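Local coordinates for nitrogenase iron-molybdenum cofactor biosynthesis protein NifB (Methanothermobacter thermautotrophicus, PDB 7JMA) that probably carries out the radical SAM-dependent carbide insertion that accompanies the coupling of two [4Fe-4S] clusters into the [8Fe-9S-C] precursor of the nitrogenase iron-molybdenum cofactor, at residues A[119-124]-A[155-160]. Sequence-based numbering, arbitrary orientation.
Sequences NGLLLP and SFVVYK
Leu121 points from a beta-alpha loop of the radical SAM domain, between parallel strand 113-118 and helix 123-132, onto Val157 and Tyr159 of strand 154-159, the middle strand of a small antiparallel sheet. Apolar packing carries the contact. Leu121 and Val157 meet tip to tip, CD2 of the leucine 3.6 Å from CG1 of the valine. The same leucine CD2 abuts the backbone O of Val158 at 3.4 Å, while Leu121 CG lies 3.9 Å from CD2 of the obliquely set Tyr159 ring. CG of Leu121 stands anti to its backbone N (chi1 -178°), which carries both methyls out to the strand; Val172 and Leu173 of helix 166-186 and Ile40 of strand 40-42 also touch this side chain. An alanine here would probably open a gap between loop and strand, leaving Val157 CG1 and that flank of the tyrosine ring without their leucine packing. Leu122, at the N-cap position of the helix, brings CD2 to the edge of the Tyr159 ring, 4.0 Å from CE2. One face of the ring is covered from the residue that follows the strand: CG of Lys160 sits over its centre, 3.7 Å above the plane. A polar tie just beyond the loop adds to the packing: Tyr159 OH is hydrogen-bonded to Asp125 OD2 in helix 123-132. Asn119 ND2 bonds to Asn39, the residue after Cys38, a [4Fe-4S] ligand whose cluster is absent from this model. Asn119 also shapes the loop through an Asx turn, its OD1 accepting from Leu121 N at 2.9 Å, in the carbonyl plane and nearly straight at 167°.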
loop_
_atom_site.group_PDB
_atom_site.type_symbol
_atom_site.label_atom_id
_atom_site.label_comp_id
_atom_site.label_asym_id
_atom_site.label_seq_id
_atom_site.Cartn_x
_atom_site.Cartn_y
_atom_site.Cartn_z
ATOM N N ASN A 119 -1.028 -2.240 3.306
ATOM C CA ASN A 119 -1.538 -1.221 4.212
ATOM C C ASN A 119 -0.473 -0.742 5.212
ATOM O O ASN A 119 -0.715 0.230 5.938
ATOM C CB ASN A 119 -2.793 -1.746 4.921
ATOM C CG ASN A 119 -2.549 -3.037 5.669
ATOM O OD1 ASN A 119 -1.589 -3.139 6.434
ATOM N ND2 ASN A 119 -3.470 -4.017 5.517
ATOM N N GLY A 120 0.686 -1.399 5.279
ATOM C CA GLY A 120 1.746 -0.976 6.178
ATOM C C GLY A 120 1.680 -1.485 7.608
ATOM O O GLY A 120 2.613 -1.231 8.383
ATOM N N LEU A 121 0.621 -2.210 7.996
ATOM C CA LEU A 121 0.512 -2.620 9.391
ATOM C C LEU A 121 1.728 -3.422 9.845
ATOM O O LEU A 121 2.219 -3.238 10.965
ATOM C CB LEU A 121 -0.763 -3.447 9.604
ATOM C CG LEU A 121 -0.983 -3.882 11.052
ATOM C CD1 LEU A 121 -1.218 -2.714 12.016
ATOM C CD2 LEU A 121 -2.199 -4.841 11.096
ATOM N N LEU A 122 2.234 -4.310 8.991
ATOM C CA LEU A 122 3.353 -5.182 9.346
ATOM C C LEU A 122 4.697 -4.624 8.909
ATOM O O LEU A 122 5.709 -5.336 9.003
ATOM C CB LEU A 122 3.165 -6.568 8.726
ATOM C CG LEU A 122 2.004 -7.314 9.370
ATOM C CD1 LEU A 122 1.647 -8.550 8.557
ATOM C CD2 LEU A 122 2.394 -7.681 10.794
ATOM N N LEU A 123 4.731 -3.390 8.413
ATOM C CA LEU A 123 5.995 -2.838 7.918
ATOM C C LEU A 123 7.076 -2.734 8.979
ATOM O O LEU A 123 8.233 -3.070 8.671
ATOM C CB LEU A 123 5.777 -1.462 7.285
ATOM C CG LEU A 123 5.417 -1.529 5.808
ATOM C CD1 LEU A 123 5.176 -0.121 5.274
ATOM C CD2 LEU A 123 6.529 -2.240 5.024
ATOM N N PRO A 124 6.812 -2.265 10.198
ATOM C CA PRO A 124 7.904 -2.239 11.181
ATOM C C PRO A 124 8.529 -3.604 11.396
ATOM O O PRO A 124 9.755 -3.713 11.519
ATOM C CB PRO A 124 7.222 -1.703 12.443
ATOM C CG PRO A 124 6.109 -0.855 11.914
ATOM C CD PRO A 124 5.584 -1.658 10.748
ATOM N N SER A 155 -12.667 -0.552 10.418
ATOM C CA SER A 155 -13.526 -1.122 11.451
ATOM C C SER A 155 -12.735 -1.963 12.446
ATOM O O SER A 155 -12.991 -1.887 13.652
ATOM C CB SER A 155 -14.662 -1.934 10.824
ATOM O OG SER A 155 -14.157 -2.960 10.003
ATOM N N PHE A 156 -11.764 -2.748 11.983
ATOM C CA PHE A 156 -10.901 -3.459 12.916
ATOM C C PHE A 156 -9.564 -3.769 12.257
ATOM O O PHE A 156 -9.394 -3.681 11.035
ATOM C CB PHE A 156 -11.576 -4.740 13.458
ATOM C CG PHE A 156 -11.806 -5.818 12.425
ATOM C CD1 PHE A 156 -13.032 -5.927 11.791
ATOM C CD2 PHE A 156 -10.801 -6.742 12.113
ATOM C CE1 PHE A 156 -13.273 -6.934 10.861
ATOM C CE2 PHE A 156 -11.030 -7.736 11.171
ATOM C CZ PHE A 156 -12.276 -7.829 10.551
ATOM N N VAL A 157 -8.616 -4.154 13.101
ATOM C CA VAL A 157 -7.252 -4.458 12.712
ATOM C C VAL A 157 -6.808 -5.670 13.511
ATOM O O VAL A 157 -7.144 -5.799 14.692
ATOM C CB VAL A 157 -6.354 -3.228 12.964
ATOM C CG1 VAL A 157 -4.928 -3.616 13.187
ATOM C CG2 VAL A 157 -6.525 -2.223 11.813
ATOM N N VAL A 158 -6.111 -6.595 12.855
ATOM C CA VAL A 158 -5.605 -7.795 13.510
ATOM C C VAL A 158 -4.093 -7.682 13.520
ATOM O O VAL A 158 -3.462 -7.663 12.461
ATOM C CB VAL A 158 -6.050 -9.076 12.789
ATOM C CG1 VAL A 158 -5.561 -10.307 13.565
ATOM C CG2 VAL A 158 -7.572 -9.072 12.665
ATOM N N TYR A 159 -3.515 -7.598 14.716
ATOM C CA TYR A 159 -2.078 -7.365 14.846
ATOM C C TYR A 159 -1.568 -8.196 16.009
ATOM O O TYR A 159 -2.091 -8.086 17.121
ATOM C CB TYR A 159 -1.785 -5.875 15.056
ATOM C CG TYR A 159 -0.302 -5.560 15.127
ATOM C CD1 TYR A 159 0.242 -4.939 16.244
ATOM C CD2 TYR A 159 0.542 -5.893 14.087
ATOM C CE1 TYR A 159 1.603 -4.657 16.321
ATOM C CE2 TYR A 159 1.907 -5.607 14.144
ATOM C CZ TYR A 159 2.428 -4.998 15.276
ATOM O OH TYR A 159 3.781 -4.728 15.349
ATOM N N LYS A 160 -0.573 -9.040 15.739
ATOM C CA LYS A 160 -0.046 -9.973 16.728
ATOM C C LYS A 160 -1.189 -10.735 17.401
ATOM O O LYS A 160 -1.252 -10.864 18.624
ATOM C CB LYS A 160 0.838 -9.241 17.735
ATOM C CG LYS A 160 1.865 -8.371 17.024
ATOM C CD LYS A 160 3.199 -8.377 17.730
ATOM C CE LYS A 160 4.317 -7.806 16.856
ATOM N NZ LYS A 160 5.434 -7.351 17.736
#